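Local coordinates for protein putative rRNA methyltransferase (Sorangium cellulosum, PDB 4RWZ) that probably methylates 16S ribosomal RNA, acting as an aminoglycoside resistance-conferring methyltransferase that modifies the 30S ribosomal subunit, at residues 124-129 with 174-179; 134-139 with 208-213. One frame throughout, in Å; residues are numbered along the deposited sequence.

Contact 1: residues 124-129 with 174-179; sequences ALRRLV and AGFEIR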
loop_
_atom_site.group_PDB
_atom_site.type_symbol
_atom_site.label_atom_id
_atom_site.label_comp_id
_atom_site.label_asym_id
_atom_site.label_seq_id
_atom_site.Cartn_x
_atom_site.Cartn_y
_atom_site.Cartn_z
ATOM N N ALA A 124 7.481 -8.285 -2.503
ATOM C CA ALA A 124 6.045 -8.312 -2.776
ATOM C C ALA A 124 5.527 -6.889 -3.082
ATOM O O ALA A 124 4.653 -6.698 -3.957
ATOM C CB ALA A 124 5.272 -8.922 -1.585
ATOM N N LEU A 125 6.040 -5.913 -2.338
ATOM C CA LEU A 125 5.619 -4.495 -2.545
ATOM C C LEU A 125 6.156 -3.947 -3.871
ATOM O O LEU A 125 5.439 -3.261 -4.619
ATOM C CB LEU A 125 6.094 -3.659 -1.362
ATOM C CG LEU A 125 5.439 -4.069 -0.011
ATOM C CD1 LEU A 125 6.155 -3.257 1.068
ATOM C CD2 LEU A 125 3.966 -3.695 -0.013
ATOM N N ARG A 126 7.400 -4.258 -4.185
ATOM C CA ARG A 126 8.002 -3.795 -5.438
ATOM C C ARG A 126 7.223 -4.329 -6.642
ATOM O O ARG A 126 7.108 -3.679 -7.676
ATOM C CB ARG A 126 9.465 -4.223 -5.518
ATOM C CG ARG A 126 10.134 -3.951 -6.889
ATOM C CD ARG A 126 10.201 -2.414 -7.183
ATOM N NE ARG A 126 10.900 -2.166 -8.454
ATOM C CZ ARG A 126 10.290 -2.251 -9.638
ATOM N NH1 ARG A 126 9.011 -2.611 -9.697
ATOM N NH2 ARG A 126 10.935 -1.993 -10.755
ATOM N N ARG A 127 6.652 -5.519 -6.503
ATOM C CA ARG A 127 5.859 -6.083 -7.594
ATOM C C ARG A 127 4.676 -5.204 -7.980
ATOM O O ARG A 127 4.259 -5.191 -9.171
ATOM C CB ARG A 127 5.389 -7.499 -7.195
ATOM C CG ARG A 127 4.493 -8.247 -8.145
ATOM C CD ARG A 127 4.230 -9.606 -7.419
ATOM N NE ARG A 127 3.328 -10.547 -8.059
ATOM C CZ ARG A 127 2.106 -10.820 -7.613
ATOM N NH1 ARG A 127 1.633 -10.200 -6.538
ATOM N NH2 ARG A 127 1.354 -11.713 -8.242
ATOM N N LEU A 128 4.162 -4.422 -7.023
ATOM C CA LEU A 128 2.981 -3.606 -7.307
ATOM C C LEU A 128 3.268 -2.255 -7.974
ATOM O O LEU A 128 2.340 -1.570 -8.407
ATOM C CB LEU A 128 2.181 -3.262 -6.023
ATOM C CG LEU A 128 1.520 -4.437 -5.307
ATOM C CD1 LEU A 128 0.565 -3.958 -4.200
ATOM C CD2 LEU A 128 0.797 -5.249 -6.300
ATOM N N VAL A 129 4.530 -1.870 -7.987
ATOM C CA VAL A 129 4.910 -0.525 -8.372
ATOM C C VAL A 129 5.451 -0.482 -9.791
ATOM O O VAL A 129 6.230 -1.330 -10.175
ATOM C CB VAL A 129 5.980 0.007 -7.416
ATOM C CG1 VAL A 129 6.281 1.501 -7.713
ATOM C CG2 VAL A 129 5.451 -0.116 -5.979
ATOM N N ALA A 174 15.916 -5.410 -3.566
ATOM C CA ALA A 174 14.499 -5.679 -3.930
ATOM C C ALA A 174 13.978 -4.827 -5.085
ATOM O O ALA A 174 12.780 -4.831 -5.353
ATOM C CB ALA A 174 13.534 -5.520 -2.671
ATOM N N GLY A 175 14.823 -3.982 -5.691
ATOM C CA GLY A 175 14.360 -3.137 -6.780
ATOM C C GLY A 175 13.912 -1.719 -6.408
ATOM O O GLY A 175 13.221 -1.047 -7.197
ATOM N N PHE A 176 14.344 -1.231 -5.239
ATOM C CA PHE A 176 13.990 0.117 -4.761
ATOM C C PHE A 176 15.228 0.913 -4.435
ATOM O O PHE A 176 16.174 0.366 -3.861
ATOM C CB PHE A 176 13.187 0.028 -3.434
ATOM C CG PHE A 176 11.714 -0.307 -3.600
ATOM C CD1 PHE A 176 10.852 0.588 -4.218
ATOM C CD2 PHE A 176 11.192 -1.508 -3.073
ATOM C CE1 PHE A 176 9.495 0.303 -4.337
ATOM C CE2 PHE A 176 9.812 -1.784 -3.147
ATOM C CZ PHE A 176 8.978 -0.878 -3.801
ATOM N N GLU A 177 15.187 2.206 -4.722
ATOM C CA GLU A 177 16.239 3.121 -4.287
ATOM C C GLU A 177 15.675 4.070 -3.241
ATOM O O GLU A 177 14.798 4.871 -3.547
ATOM C CB GLU A 177 16.767 3.899 -5.495
ATOM C CG GLU A 177 17.916 4.818 -5.160
ATOM C CD GLU A 177 19.207 4.076 -4.807
ATOM O OE1 GLU A 177 19.478 2.991 -5.376
ATOM O OE2 GLU A 177 19.999 4.621 -4.005
ATOM N N ILE A 178 16.142 3.971 -1.999
ATOM C CA ILE A 178 15.635 4.874 -0.946
ATOM C C ILE A 178 15.929 6.337 -1.290
ATOM O O ILE A 178 17.035 6.674 -1.689
ATOM C CB ILE A 178 16.251 4.541 0.439
ATOM C CG1 ILE A 178 15.747 3.154 0.886
ATOM C CG2 ILE A 178 15.867 5.594 1.468
ATOM C CD1 ILE A 178 16.176 2.719 2.294
ATOM N N ARG A 179 14.932 7.181 -1.124
ATOM C CA ARG A 179 15.064 8.609 -1.445
ATOM C C ARG A 179 15.080 9.453 -0.210
ATOM O O ARG A 179 16.029 10.157 0.057
ATOM C CB ARG A 179 13.938 9.042 -2.376
ATOM C CG ARG A 179 14.072 8.378 -3.740
ATOM C CD ARG A 179 15.419 8.762 -4.399
ATOM N NE ARG A 179 15.575 8.178 -5.734
ATOM C CZ ARG A 179 16.714 8.168 -6.420
ATOM N NH1 ARG A 179 17.813 8.687 -5.893
ATOM N NH2 ARG A 179 16.762 7.610 -7.620
#
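Arg126 lays its aliphatic chain over one face of the Phe176 ring. Its CD sits above the middle of the ring, 3.9 Å from the centroid and 11° off the normal, a CH-pi contact. Nearer the helix, Arg126 CB lies 3.4 Å from Phe176 CE2 at the rim. The tip of the ring, CZ, presses on the helix backbone, 3.5 Å from Arg126 CA. At the ring edge, Val129 CG2 lies 4.2 Å from Phe176 CZ.

The bend at chi2 of Arg126 (64°) turns CD out of the line of the chain and over the ring, and the guanidinium continues past it to the backbone just before the strand. There Arg126 NE donates to Gly175 O at 2.9 Å, a moderately bent bond with an angle of 140° at the hydrogen. The oxygen is close to the guanidinium plane, whereas NE stands well above the plane of the carbonyl. Ala174 O takes up the flank of the same side chain, 3.2 Å from Arg126 CG, and NH2 bonds to Ile214 O, so the guanidinium is held from two backbone segments. Tyr171 and Ala211 also pack against Phe176, leaving its side chain buried.

Gly175 has a positive phi and terminates helix 160-172 in a Schellman motif. The contact thus joins the last turn of helix 119-127 to a glycine-capped helix end running straight into the edge strand 176-183, at the outer-strand end of the sheet of a Rossmann-like, class I methyltransferase fold.

Contact 2: residues 134-139 with 208-213; sequences ELIALL and LLTAEA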
loop_
_atom_site.group_PDB
_atom_site.type_symbol
_atom_site.label_atom_id
_atom_site.label_comp_id
_atom_site.label_asym_id
_atom_site.label_seq_id
_atom_site.Cartn_x
_atom_site.Cartn_y
_atom_site.Cartn_z
ATOM N N GLU A 134 6.776 5.288 -6.770
ATOM C CA GLU A 134 7.299 5.638 -5.450
ATOM C C GLU A 134 6.598 4.846 -4.345
ATOM O O GLU A 134 5.388 4.783 -4.362
ATOM C CB GLU A 134 6.991 7.123 -5.228
ATOM C CG GLU A 134 7.757 7.772 -4.133
ATOM C CD GLU A 134 7.379 9.262 -3.959
ATOM O OE1 GLU A 134 6.376 9.747 -4.567
ATOM O OE2 GLU A 134 8.125 9.942 -3.233
ATOM N N LEU A 135 7.366 4.275 -3.411
ATOM C CA LEU A 135 6.835 3.733 -2.173
ATOM C C LEU A 135 6.947 4.829 -1.115
ATOM O O LEU A 135 7.968 5.453 -0.986
ATOM C CB LEU A 135 7.684 2.520 -1.753
ATOM C CG LEU A 135 7.554 1.955 -0.340
ATOM C CD1 LEU A 135 6.210 1.389 -0.264
ATOM C CD2 LEU A 135 8.545 0.798 -0.147
ATOM N N ILE A 136 5.854 5.094 -0.387
ATOM C CA ILE A 136 5.874 6.094 0.693
ATOM C C ILE A 136 5.359 5.410 1.988
ATOM O O ILE A 136 4.243 4.899 2.016
ATOM C CB ILE A 136 4.898 7.210 0.381
ATOM C CG1 ILE A 136 5.283 7.853 -0.968
ATOM C CG2 ILE A 136 4.954 8.293 1.501
ATOM C CD1 ILE A 136 4.368 9.082 -1.382
ATOM N N ALA A 137 6.170 5.388 3.025
ATOM C CA ALA A 137 5.771 4.721 4.264
ATOM C C ALA A 137 5.816 5.736 5.415
ATOM O O ALA A 137 6.813 6.479 5.578
ATOM C CB ALA A 137 6.677 3.515 4.547
ATOM N N LEU A 138 4.751 5.743 6.218
ATOM C CA LEU A 138 4.708 6.555 7.445
ATOM C C LEU A 138 4.801 5.578 8.600
ATOM O O LEU A 138 3.873 4.784 8.816
ATOM C CB LEU A 138 3.407 7.324 7.585
ATOM C CG LEU A 138 3.387 8.684 6.886
ATOM C CD1 LEU A 138 4.403 9.649 7.499
ATOM C CD2 LEU A 138 3.677 8.509 5.420
ATOM N N LEU A 139 5.890 5.652 9.352
ATOM C CA LEU A 139 6.256 4.573 10.277
ATOM C C LEU A 139 6.169 5.088 11.713
ATOM O O LEU A 139 6.768 6.112 12.034
ATOM C CB LEU A 139 7.681 4.067 9.998
ATOM C CG LEU A 139 7.987 3.555 8.576
ATOM C CD1 LEU A 139 9.428 3.056 8.484
ATOM C CD2 LEU A 139 6.982 2.502 8.173
ATOM N N LEU A 208 9.173 9.219 8.001
ATOM C CA LEU A 208 8.780 9.113 6.595
ATOM C C LEU A 208 9.898 8.450 5.830
ATOM O O LEU A 208 11.051 8.859 5.934
ATOM C CB LEU A 208 8.542 10.508 6.035
ATOM C CG LEU A 208 8.437 10.627 4.518
ATOM C CD1 LEU A 208 7.171 9.965 3.970
ATOM C CD2 LEU A 208 8.513 12.153 4.123
ATOM N N LEU A 209 9.594 7.357 5.133
ATOM C CA LEU A 209 10.627 6.687 4.372
ATOM C C LEU A 209 10.071 6.553 2.970
ATOM O O LEU A 209 8.950 6.092 2.817
ATOM C CB LEU A 209 10.885 5.293 4.965
ATOM C CG LEU A 209 11.911 4.383 4.287
ATOM C CD1 LEU A 209 13.280 5.033 4.407
ATOM C CD2 LEU A 209 11.868 3.019 5.003
ATOM N N THR A 210 10.805 6.961 1.947
ATOM C CA THR A 210 10.262 6.832 0.595
ATOM C C THR A 210 11.328 6.172 -0.266
ATOM O O THR A 210 12.515 6.222 0.038
ATOM C CB THR A 210 9.862 8.200 -0.078
ATOM O OG1 THR A 210 11.047 8.939 -0.389
ATOM C CG2 THR A 210 8.913 9.029 0.813
ATOM N N ALA A 211 10.908 5.472 -1.311
ATOM C CA ALA A 211 11.878 4.897 -2.214
ATOM C C ALA A 211 11.312 4.840 -3.618
ATOM O O ALA A 211 10.087 4.803 -3.811
ATOM C CB ALA A 211 12.284 3.471 -1.737
ATOM N N GLU A 212 12.192 4.835 -4.592
ATOM C CA GLU A 212 11.764 4.827 -5.991
ATOM C C GLU A 212 11.929 3.432 -6.586
ATOM O O GLU A 212 12.972 2.811 -6.398
ATOM C CB GLU A 212 12.619 5.825 -6.802
ATOM C CG GLU A 212 12.264 5.862 -8.303
ATOM C CD GLU A 212 13.151 6.849 -9.090
ATOM O OE1 GLU A 212 13.844 7.655 -8.459
ATOM O OE2 GLU A 212 13.181 6.788 -10.329
ATOM N N ALA A 213 10.934 2.968 -7.333
ATOM C CA ALA A 213 11.070 1.662 -7.979
ATOM C C ALA A 213 12.059 1.826 -9.112
ATOM O O ALA A 213 11.865 2.666 -10.005
ATOM C CB ALA A 213 9.726 1.188 -8.506
#
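Ile136 and Leu208 run alongside each other in the same direction, with Ile136 CG2 3.7 Å from Leu208 CD1. They belong to an antiparallel strand pair, 134-139 with 208-213, in which strand 207-213, which runs against its neighbours, lies beside 133-139, the last of the parallel strands of the Rossmann-like methyltransferase sheet; the two axes run at 167°. Thr210, directly across from Ile136 in a non-hydrogen-bonded pair, stands alongside it with the same direction, so that Ile136 CG2 comes within 4.1 Å of Thr210 CG2. Ile136 CG2 stands anti to the backbone N, and this branch is the one that reaches both residues of the partner strand.

Two slanted approaches extend this row. Leu138 crosses Leu208 at an oblique angle, its CD2 4.1 Å from Leu208 CD1, which is thereby touched by two side chains. At the other end Glu134 slants over Thr210 and brings OE2 4.0 Å from Thr210 CB; the hydroxyl of that threonine accepts from Thr180 N in strand 176-183. The opposite face carries Leu135, Ala137, Leu209 and Ala211, where the alanines have only CB to offer. At the Leu209 end of this face, Leu139 CD1 meets Leu209 CD2 at 4.3 Å, with Leu111 and Leu114 of helix 108-115 packed on Leu139.

Backbone bonds tie the pairs Leu135-Ala211 and Ala137-Leu209 in both directions, Leu135 N to Ala211 O being 2.8 Å. Leu135 O, besides accepting from Ala211 N, has Thr210 CA 3.1 Å away in a CA-H...O contact.

In the fold
Both contacts are buried and lie on the same side of the chain's centre, with their own centres about 9 Å apart. Contact 2 is sheet interior, a strand pair held by regular backbone bonds and mostly aliphatic side chains. Contact 1 sits where a helix meets the beginning of an outer strand, and relies on one long polar side chain for both its hydrogen bond and its CH-pi overlap. They share a sheet: strand 176-183 lies next to strand 207-213, and Glu177 O to Glu212 N, at 2.8 Å, is probably a hydrogen bond between them. Val129 CG1 also packs on Ala213 CB, bringing the segment 124-129 against the end of strand 207-213.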